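Local coordinates for ABC-type transport system, sugar-family extracellular solute-binding protein (Peptoclostridium difficile 630, PDB 6HNI) that binds tyrosine as the substrate-binding lipoprotein of an ABC-type transport system, probably for uptake, and has adhesive properties, at residues M70-A81 with P94-T103; N131-V139 with Y258-M268. The protein carries 1 engineered substitution. One frame throughout, in Å; residues are numbered along the deposited sequence.

Contact 1 of 2, residues M70-A81 with P94-T103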
loop_
_atom_site.group_PDB
_atom_site.type_symbol
_atom_site.label_atom_id
_atom_site.label_comp_id
_atom_site.label_asym_id
_atom_site.label_seq_id
_atom_site.Cartn_x
_atom_site.Cartn_y
_atom_site.Cartn_z
ATOM N N MET A 70 8.291 9.812 10.148
ATOM C CA MET A 70 9.481 9.161 9.611
ATOM C C MET A 70 10.596 8.942 10.619
ATOM O O MET A 70 11.150 7.817 10.667
ATOM C CB MET A 70 10.004 9.811 8.338
ATOM C CG MET A 70 9.002 9.756 7.204
ATOM S SD MET A 70 8.540 8.109 6.667
ATOM C CE MET A 70 6.930 8.488 5.991
ATOM N N PRO A 71 10.865 9.883 11.531
ATOM C CA PRO A 71 11.872 9.599 12.544
ATOM C C PRO A 71 11.534 8.406 13.449
ATOM O O PRO A 71 12.450 7.662 13.889
ATOM C CB PRO A 71 11.934 10.874 13.370
ATOM C CG PRO A 71 11.590 11.925 12.385
ATOM C CD PRO A 71 10.562 11.330 11.458
ATOM N N THR A 72 10.239 8.248 13.728
ATOM C CA THR A 72 9.795 7.169 14.584
ATOM C C THR A 72 9.959 5.852 13.847
ATOM O O THR A 72 10.247 4.818 14.510
ATOM C CB THR A 72 8.364 7.394 15.071
ATOM O OG1 THR A 72 8.294 8.695 15.687
ATOM C CG2 THR A 72 7.946 6.365 16.111
ATOM N N THR A 73 9.830 5.771 12.536
ATOM C CA THR A 73 10.130 4.472 11.848
ATOM C C THR A 73 11.559 4.085 12.137
ATOM O O THR A 73 11.883 2.846 12.260
ATOM C CB THR A 73 9.921 4.490 10.299
ATOM O OG1 THR A 73 10.864 5.342 9.662
ATOM C CG2 THR A 73 8.536 4.891 9.948
ATOM N N GLN A 74 12.454 5.050 12.252
ATOM C CA GLN A 74 13.867 4.767 12.467
ATOM C C GLN A 74 14.150 4.413 13.917
ATOM O O GLN A 74 14.921 3.458 14.160
ATOM C CB GLN A 74 14.700 5.978 12.048
ATOM C CG GLN A 74 14.541 6.284 10.556
ATOM C CD GLN A 74 15.405 5.458 9.645
ATOM O OE1 GLN A 74 16.332 4.757 10.062
ATOM N NE2 GLN A 74 15.109 5.537 8.339
ATOM N N SER A 75 13.540 5.086 14.874
ATOM C CA SER A 75 13.740 4.732 16.296
ATOM C C SER A 75 13.121 3.388 16.601
ATOM O O SER A 75 13.719 2.655 17.417
ATOM C CB SER A 75 13.191 5.802 17.232
ATOM O OG SER A 75 11.815 6.048 17.074
ATOM N N ILE A 76 11.975 3.043 16.034
ATOM C CA ILE A 76 11.371 1.694 16.277
ATOM C C ILE A 76 12.382 0.680 15.811
ATOM O O ILE A 76 12.604 -0.344 16.513
ATOM C CB ILE A 76 10.035 1.543 15.514
ATOM C CG1 ILE A 76 8.929 2.417 16.161
ATOM C CG2 ILE A 76 9.649 0.091 15.362
ATOM C CD1 ILE A 76 7.703 2.615 15.325
ATOM N N ALA A 77 12.909 0.847 14.615
ATOM C CA ALA A 77 13.809 -0.147 13.998
ATOM C C ALA A 77 15.077 -0.266 14.782
ATOM O O ALA A 77 15.578 -1.388 15.039
ATOM C CB ALA A 77 14.100 0.198 12.559
ATOM N N SER A 78 15.661 0.832 15.200
ATOM C CA SER A 78 16.826 0.855 16.055
ATOM C C SER A 78 16.617 0.029 17.349
ATOM O O SER A 78 17.501 -0.734 17.741
ATOM C CB SER A 78 17.176 2.305 16.446
ATOM O OG SER A 78 18.257 2.354 17.357
ATOM N N LYS A 79 15.473 0.234 17.992
ATOM C CA LYS A 79 15.181 -0.448 19.241
ATOM C C LYS A 79 14.948 -1.944 18.965
ATOM O O LYS A 79 15.400 -2.791 19.757
ATOM C CB LYS A 79 13.962 0.192 19.901
ATOM C CG LYS A 79 13.565 -0.399 21.242
ATOM C CD LYS A 79 14.714 -0.327 22.222
ATOM C CE LYS A 79 14.284 -0.442 23.695
ATOM N NZ LYS A 79 13.410 -1.617 23.952
ATOM N N PHE A 80 14.281 -2.326 17.900
ATOM C CA PHE A 80 14.170 -3.744 17.550
ATOM C C PHE A 80 15.518 -4.366 17.329
ATOM O O PHE A 80 15.744 -5.559 17.785
ATOM C CB PHE A 80 13.346 -3.964 16.279
ATOM C CG PHE A 80 11.869 -3.776 16.402
ATOM C CD1 PHE A 80 11.203 -3.670 17.615
ATOM C CD2 PHE A 80 11.096 -3.782 15.246
ATOM C CE1 PHE A 80 9.830 -3.556 17.685
ATOM C CE2 PHE A 80 9.723 -3.654 15.312
ATOM C CZ PHE A 80 9.073 -3.504 16.504
ATOM N N ALA A 81 16.474 -3.709 16.715
ATOM C CA ALA A 81 17.799 -4.228 16.482
ATOM C C ALA A 81 18.550 -4.374 17.815
ATOM O O ALA A 81 19.143 -5.445 18.110
ATOM C CB ALA A 81 18.570 -3.382 15.481
ATOM N N PRO A 94 8.540 2.839 3.810
ATOM C CA PRO A 94 9.304 3.545 4.844
ATOM C C PRO A 94 9.687 2.706 6.078
ATOM O O PRO A 94 10.834 2.800 6.571
ATOM C CB PRO A 94 8.417 4.764 5.179
ATOM C CG PRO A 94 7.540 4.928 3.980
ATOM C CD PRO A 94 7.275 3.511 3.520
ATOM N N SER A 95 8.746 1.878 6.541
ATOM C CA SER A 95 9.069 1.062 7.710
ATOM C C SER A 95 10.138 -0.005 7.403
ATOM O O SER A 95 11.026 -0.228 8.212
ATOM C CB SER A 95 7.781 0.413 8.196
ATOM O OG SER A 95 6.776 1.354 8.587
ATOM N N ALA A 96 10.049 -0.580 6.204
ATOM C CA ALA A 96 11.025 -1.558 5.741
ATOM C C ALA A 96 12.403 -0.988 5.536
ATOM O O ALA A 96 13.412 -1.580 5.861
ATOM C CB ALA A 96 10.523 -2.251 4.497
ATOM N N GLN A 97 12.441 0.213 4.911
ATOM C CA GLN A 97 13.726 0.863 4.701
ATOM C C GLN A 97 14.427 1.182 6.021
ATOM O O GLN A 97 15.652 0.982 6.139
ATOM C CB GLN A 97 13.590 2.146 3.842
ATOM C CG GLN A 97 13.279 1.817 2.423
ATOM C CD GLN A 97 13.172 3.094 1.576
ATOM O OE1 GLN A 97 12.409 4.007 1.936
ATOM N NE2 GLN A 97 13.852 3.096 0.437
ATOM N N ALA A 98 13.648 1.628 6.995
ATOM C CA ALA A 98 14.197 1.886 8.315
ATOM C C ALA A 98 14.757 0.600 8.988
ATOM O O ALA A 98 15.799 0.633 9.571
ATOM C CB ALA A 98 13.184 2.536 9.204
ATOM N N ALA A 99 13.972 -0.483 8.909
ATOM C CA ALA A 99 14.383 -1.781 9.491
ATOM C C ALA A 99 15.703 -2.220 8.842
ATOM O O ALA A 99 16.648 -2.595 9.531
ATOM C CB ALA A 99 13.290 -2.785 9.257
ATOM N N PHE A 100 15.794 -2.108 7.509
ATOM C CA PHE A 100 16.995 -2.485 6.794
ATOM C C PHE A 100 18.210 -1.616 7.152
ATOM O O PHE A 100 19.340 -2.115 7.279
ATOM C CB PHE A 100 16.706 -2.574 5.295
ATOM C CG PHE A 100 17.852 -3.081 4.438
ATOM C CD1 PHE A 100 18.387 -4.371 4.633
ATOM C CD2 PHE A 100 18.382 -2.306 3.419
ATOM C CE1 PHE A 100 19.407 -4.834 3.815
ATOM C CE2 PHE A 100 19.375 -2.777 2.598
ATOM C CZ PHE A 100 19.888 -4.046 2.782
ATOM N N ASN A 101 17.985 -0.314 7.341
ATOM C CA ASN A 101 19.032 0.524 7.809
ATOM C C ASN A 101 19.506 0.143 9.202
ATOM O O ASN A 101 20.681 0.256 9.495
ATOM C CB ASN A 101 18.571 2.007 7.804
ATOM C CG ASN A 101 18.392 2.581 6.407
ATOM O OD1 ASN A 101 18.854 2.037 5.408
ATOM N ND2 ASN A 101 17.740 3.729 6.363
ATOM N N ALA A 102 18.574 -0.240 10.057
ATOM C CA ALA A 102 18.876 -0.559 11.457
ATOM C C ALA A 102 19.668 -1.858 11.645
ATOM O O ALA A 102 20.457 -1.933 12.563
ATOM C CB ALA A 102 17.622 -0.625 12.284
ATOM N N THR A 103 19.421 -2.840 10.782
ATOM C CA THR A 103 20.058 -4.167 10.931
ATOM C C THR A 103 20.215 -4.893 9.589
ATOM O O THR A 103 19.290 -4.948 8.794
ATOM C CB THR A 103 19.247 -5.044 11.926
ATOM O OG1 THR A 103 19.925 -6.316 12.102
ATOM C CG2 THR A 103 17.871 -5.307 11.494
HETATM O O HOH W 1 10.739 0.565 11.061
#
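Ala77 and Ala99 bring helices 70-81 and 94-102 together, their CA atoms only 4.8 Å apart. The axes come within 8.2 Å and run in the same general direction, crossing at -42°, and the pairing advances in helical steps from Thr73 against Ser95 to Ser78 against Ala102. Small residues permit this approach. The methyl of Ala98 presses on the backbone carbonyl of Thr73, with Ala98 CB 3.3 Å from Thr73 O, and a turn later Ala102 CB sits in the same way against Ala77 O. In return Ala77 CB lies 3.6 Å from Ala102 CB, and Ala81 carries the row on to Thr103, the first residue beyond the second helix.

At a chi1 of 67° Thr73 OG1 stands between the backbone N and the carbonyl carbon, and from there it donates back to Met70 O at 2.7 Å, in the carbonyl plane and on a lone pair. Gln74, bent at chi2, folds its amide over the methyl of Ala98 and nearly level with that of Asn101, the two planes 23° apart. At the N-terminal end the thioether of Met70 crosses the Pro94 ring, SD touching CB; Pro94 in turn touches the bound tyrosine.

No direct hydrogen bond links the helices, but one water donates to both Thr73 O (2.8 Å) and Ser95 O. Phe80 and Ile76 reach strands 24-30 and 59-65, while Ala96 and Ala99 rest on strand 87-91. The helices belong to successive beta-alpha units, with strand 87-91 between them in sequence, of a Rossmann-like sheet of strand order 2-1-3-4-5, as in type I periplasmic binding proteins. The chemistry is thus that of methyl groups fitted against backbone, with one water joining two carbonyls that cannot bond to each other.

Contact 2 of 2, residues N131-V139 with Y258-M268. With TYR (tyrosine), chain B.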
loop_
_atom_site.group_PDB
_atom_site.type_symbol
_atom_site.label_atom_id
_atom_site.label_comp_id
_atom_site.label_asym_id
_atom_site.label_seq_id
_atom_site.Cartn_x
_atom_site.Cartn_y
_atom_site.Cartn_z
ATOM N N ASN A 131 19.193 -9.641 3.998
ATOM C CA ASN A 131 18.392 -10.136 5.100
ATOM C C ASN A 131 16.893 -9.850 5.001
ATOM O O ASN A 131 16.176 -9.905 5.991
ATOM C CB ASN A 131 18.924 -9.679 6.469
ATOM C CG ASN A 131 18.948 -8.139 6.645
ATOM O OD1 ASN A 131 19.493 -7.455 5.788
ATOM N ND2 ASN A 131 18.485 -7.652 7.784
ATOM N N VAL A 132 16.429 -9.512 3.794
ATOM C CA VAL A 132 15.043 -9.118 3.572
ATOM C C VAL A 132 14.336 -10.021 2.562
ATOM O O VAL A 132 14.878 -10.293 1.510
ATOM C CB VAL A 132 14.960 -7.668 3.013
ATOM C CG1 VAL A 132 13.513 -7.254 2.884
ATOM C CG2 VAL A 132 15.719 -6.744 3.960
ATOM N N SER A 133 13.116 -10.447 2.886
ATOM C CA SER A 133 12.195 -11.028 1.917
ATOM C C SER A 133 10.772 -10.676 2.327
ATOM O O SER A 133 10.579 -9.777 3.175
ATOM C CB SER A 133 12.385 -12.532 1.747
ATOM O OG SER A 133 11.611 -12.940 0.616
ATOM N N GLY A 134 9.767 -11.262 1.694
ATOM C CA GLY A 134 8.401 -11.047 2.037
ATOM C C GLY A 134 7.519 -10.917 0.821
ATOM O O GLY A 134 7.668 -11.610 -0.138
ATOM N N THR A 135 6.599 -9.959 0.928
ATOM C CA THR A 135 5.628 -9.733 -0.120
ATOM C C THR A 135 5.689 -8.250 -0.606
ATOM O O THR A 135 6.048 -7.363 0.152
ATOM C CB THR A 135 4.187 -10.010 0.321
ATOM O OG1 THR A 135 3.910 -9.345 1.545
ATOM C CG2 THR A 135 3.967 -11.530 0.557
ATOM N N SER A 136 5.329 -8.143 -1.867
ATOM C CA SER A 136 5.193 -6.829 -2.540
ATOM C C SER A 136 3.751 -6.668 -2.901
ATOM O O SER A 136 3.074 -7.563 -3.398
ATOM C CB SER A 136 6.096 -6.824 -3.744
ATOM O OG SER A 136 5.690 -5.695 -4.610
ATOM N N ASP A 137 3.275 -5.394 -2.753
ATOM C CA ASP A 137 1.935 -4.995 -3.173
ATOM C C ASP A 137 1.955 -4.362 -4.550
ATOM O O ASP A 137 1.036 -3.555 -4.861
ATOM C CB ASP A 137 1.209 -4.104 -2.162
ATOM C CG ASP A 137 1.871 -2.726 -1.961
ATOM O OD1 ASP A 137 3.031 -2.575 -2.354
ATOM O OD2 ASP A 137 1.165 -1.889 -1.322
ATOM N N PHE A 138 2.913 -4.692 -5.387
ATOM C CA PHE A 138 2.878 -4.276 -6.787
ATOM C C PHE A 138 1.558 -4.597 -7.429
ATOM O O PHE A 138 1.008 -5.702 -7.310
ATOM C CB PHE A 138 3.985 -4.937 -7.616
ATOM C CG PHE A 138 3.868 -4.596 -9.064
ATOM C CD1 PHE A 138 4.302 -3.368 -9.511
ATOM C CD2 PHE A 138 3.224 -5.430 -9.939
ATOM C CE1 PHE A 138 4.107 -2.992 -10.846
ATOM C CE2 PHE A 138 3.021 -5.081 -11.262
ATOM C CZ PHE A 138 3.466 -3.868 -11.712
ATOM N N VAL A 139 0.999 -3.606 -8.156
ATOM C CA VAL A 139 -0.155 -3.773 -8.999
ATOM C C VAL A 139 0.025 -2.911 -10.223
ATOM O O VAL A 139 0.567 -1.812 -10.094
ATOM C CB VAL A 139 -1.472 -3.417 -8.250
ATOM C CG1 VAL A 139 -1.565 -1.925 -7.801
ATOM C CG2 VAL A 139 -2.696 -3.888 -9.033
ATOM N N TYR A 258 -5.163 -7.147 0.815
ATOM C CA TYR A 258 -3.999 -6.953 1.679
ATOM C C TYR A 258 -3.965 -7.911 2.898
ATOM O O TYR A 258 -2.876 -8.278 3.346
ATOM C CB TYR A 258 -3.926 -5.500 2.136
ATOM C CG TYR A 258 -3.213 -4.603 1.122
ATOM C CD1 TYR A 258 -3.898 -4.115 -0.007
ATOM C CD2 TYR A 258 -1.908 -4.254 1.272
ATOM C CE1 TYR A 258 -3.249 -3.319 -0.913
ATOM C CE2 TYR A 258 -1.266 -3.384 0.363
ATOM C CZ TYR A 258 -1.965 -2.965 -0.739
ATOM O OH TYR A 258 -1.362 -2.093 -1.654
ATOM N N GLU A 259 -5.133 -8.309 3.379
ATOM C CA GLU A 259 -5.143 -9.335 4.461
ATOM C C GLU A 259 -4.512 -10.603 3.923
ATOM O O GLU A 259 -3.697 -11.251 4.638
ATOM C CB GLU A 259 -6.540 -9.567 4.973
ATOM C CG GLU A 259 -6.454 -10.510 6.195
ATOM C CD GLU A 259 -7.758 -10.721 6.966
ATOM O OE1 GLU A 259 -8.690 -9.870 6.922
ATOM O OE2 GLU A 259 -7.823 -11.753 7.680
ATOM N N LYS A 260 -4.881 -11.039 2.730
ATOM C CA LYS A 260 -4.242 -12.247 2.128
ATOM C C LYS A 260 -2.760 -12.073 1.926
ATOM O O LYS A 260 -1.957 -13.022 2.042
ATOM C CB LYS A 260 -4.933 -12.700 0.848
ATOM C CG LYS A 260 -6.387 -13.090 1.051
ATOM C CD LYS A 260 -7.059 -13.521 -0.232
ATOM C CE LYS A 260 -8.469 -14.002 -0.003
ATOM N NZ LYS A 260 -8.913 -14.736 -1.201
ATOM N N LEU A 261 -2.332 -10.881 1.530
ATOM C CA LEU A 261 -0.901 -10.583 1.359
ATOM C C LEU A 261 -0.136 -10.715 2.694
ATOM O O LEU A 261 0.969 -11.263 2.721
ATOM C CB LEU A 261 -0.692 -9.193 0.715
ATOM C CG LEU A 261 0.655 -8.932 0.070
ATOM C CD1 LEU A 261 0.750 -9.629 -1.292
ATOM C CD2 LEU A 261 0.879 -7.404 -0.123
ATOM N N GLY A 262 -0.743 -10.210 3.757
ATOM C CA GLY A 262 -0.193 -10.347 5.097
ATOM C C GLY A 262 -0.129 -11.802 5.584
ATOM O O GLY A 262 0.872 -12.206 6.165
ATOM N N TYR A 263 -1.159 -12.530 5.231
ATOM C CA TYR A 263 -1.250 -13.977 5.624
ATOM C C TYR A 263 -0.106 -14.696 4.926
ATOM O O TYR A 263 0.612 -15.505 5.565
ATOM C CB TYR A 263 -2.604 -14.486 5.196
ATOM C CG TYR A 263 -2.838 -15.891 5.687
ATOM C CD1 TYR A 263 -2.261 -16.956 5.028
ATOM C CD2 TYR A 263 -3.564 -16.137 6.865
ATOM C CE1 TYR A 263 -2.428 -18.281 5.503
ATOM C CE2 TYR A 263 -3.750 -17.447 7.343
ATOM C CZ TYR A 263 -3.159 -18.483 6.654
ATOM O OH TYR A 263 -3.293 -19.793 7.168
ATOM N N LYS A 264 0.133 -14.468 3.635
ATOM C CA LYS A 264 1.263 -15.056 2.918
ATOM C C LYS A 264 2.577 -14.710 3.598
ATOM O O LYS A 264 3.477 -15.535 3.775
ATOM C CB LYS A 264 1.263 -14.614 1.417
ATOM C CG LYS A 264 2.502 -14.964 0.637
ATOM C CD LYS A 264 2.615 -16.466 0.420
ATOM C CE LYS A 264 3.831 -16.777 -0.458
ATOM N NZ LYS A 264 3.906 -18.255 -0.655
ATOM N N THR A 265 2.735 -13.443 3.999
ATOM C CA THR A 265 3.946 -13.038 4.677
ATOM C C THR A 265 4.142 -13.830 6.031
ATOM O O THR A 265 5.282 -14.150 6.401
ATOM C CB THR A 265 3.958 -11.520 4.969
ATOM O OG1 THR A 265 3.549 -10.787 3.767
ATOM C CG2 THR A 265 5.328 -11.073 5.314
ATOM N N GLY A 266 3.037 -14.050 6.726
ATOM C CA GLY A 266 3.089 -14.850 7.963
ATOM C C GLY A 266 3.517 -16.267 7.654
ATOM O O GLY A 266 4.283 -16.856 8.452
ATOM N N GLU A 267 3.062 -16.849 6.560
ATOM C CA GLU A 267 3.551 -18.196 6.180
ATOM C C GLU A 267 5.036 -18.168 5.920
ATOM O O GLU A 267 5.772 -19.089 6.300
ATOM C CB GLU A 267 2.839 -18.742 4.971
ATOM C CG GLU A 267 1.373 -18.978 5.143
ATOM C CD GLU A 267 0.757 -19.708 3.959
ATOM O OE1 GLU A 267 1.072 -19.348 2.806
ATOM O OE2 GLU A 267 -0.058 -20.648 4.179
ATOM N N MET A 268 5.584 -17.082 5.328
ATOM C CA MET A 268 6.995 -16.973 5.118
ATOM C C MET A 268 7.727 -16.782 6.435
ATOM O O MET A 268 8.815 -17.339 6.647
ATOM C CB MET A 268 7.267 -15.748 4.195
ATOM C CG MET A 268 6.677 -15.943 2.827
ATOM S SD MET A 268 6.689 -14.525 1.705
ATOM C CE MET A 268 8.375 -14.620 1.201
HETATM N N TYR B . 2.692 0.487 -1.354
HETATM C CA TYR B . 2.981 1.311 -0.167
HETATM C C TYR B . 4.460 1.216 0.171
HETATM O O TYR B . 4.848 1.711 1.222
HETATM C CB TYR B . 2.013 1.036 1.002
HETATM C CG TYR B . 0.606 1.424 0.690
HETATM C CD1 TYR B . 0.277 2.801 0.517
HETATM C CD2 TYR B . -0.401 0.528 0.487
HETATM C CE1 TYR B . -0.992 3.165 0.150
HETATM C CE2 TYR B . -1.682 0.880 0.121
HETATM C CZ TYR B . -1.987 2.249 -0.062
HETATM O OH TYR B . -3.262 2.623 -0.438
HETATM O OXT TYR B . 5.240 0.747 -0.632
HETATM O O HOH W 2 -1.550 -2.775 -4.358
#
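Asp137 OD2 is gripped by two donors: the hydroxyl of Tyr258, with OH at 2.6 Å, and the amino group of the bound tyrosine, whose N lies 2.8 Å away. The phenol meets OD2 on its anti side, 25° out of the carboxylate plane. Carboxylate and ring stand 85° apart, with OD2 at the ring edge. A chi1 of 65° sets the Asp137 carboxylate between its own N and carbonyl carbon, where OD1 also accepts a weak bond from the ligand. A water donates to both Asp137 O and Tyr258 OH. Asp137 follows the edge strand of the five-stranded sheet; with Thr93 and Ser114 from that lobe and Thr216, Asn218 and Glu242 from the other, the ligand is hydrogen-bonded by both lobes of the closed protein.

Farther along, helix 258-268 runs nearly antiparallel to strand 132-136. Thr135 OG1 and Thr265 OG1 lie 2.7 Å apart, and Thr265 OG1 also donates to Leu261 O, reaching it from the face opposite Thr265 N. Thr111 offers Thr135 OG1 another hydroxyl partner. The Leu261 side chain slides past Thr135, its CG 3.6 Å from Thr135 OG1, and spreads its methyls toward Ser136 O and Asp137 CB. Met268, bent at chi3, brings CE to 3.4 Å from Gly134 O.

With two donors on OD2, the carboxylate probably stays ionised and offsets the ligand's ammonium charge, and the Tyr258 hydroxyl would help fix the carboxylate's rotation.

Overall arrangement
From the N terminus the chain lays down strands 24-30 and 59-65 before helix 70-82; strand 87-91 then leads directly into helix 93-102, so contact 1 closes a short loop around one strand. Contact 2 follows in series: strand 132-136 forms an edge of the same five-stranded parallel sheet, and the chain then builds the four-stranded sheet before helix 258-273 returns to pack against that strand. Its long loop therefore embraces the second sheet and ties late sequence back to the first. The two contacts meet where Thr103 O probably accepts from Asn131 ND2 and Phe100 packs on Val132. Pro94, Asp137 and Tyr258 bring both to the tyrosine pocket.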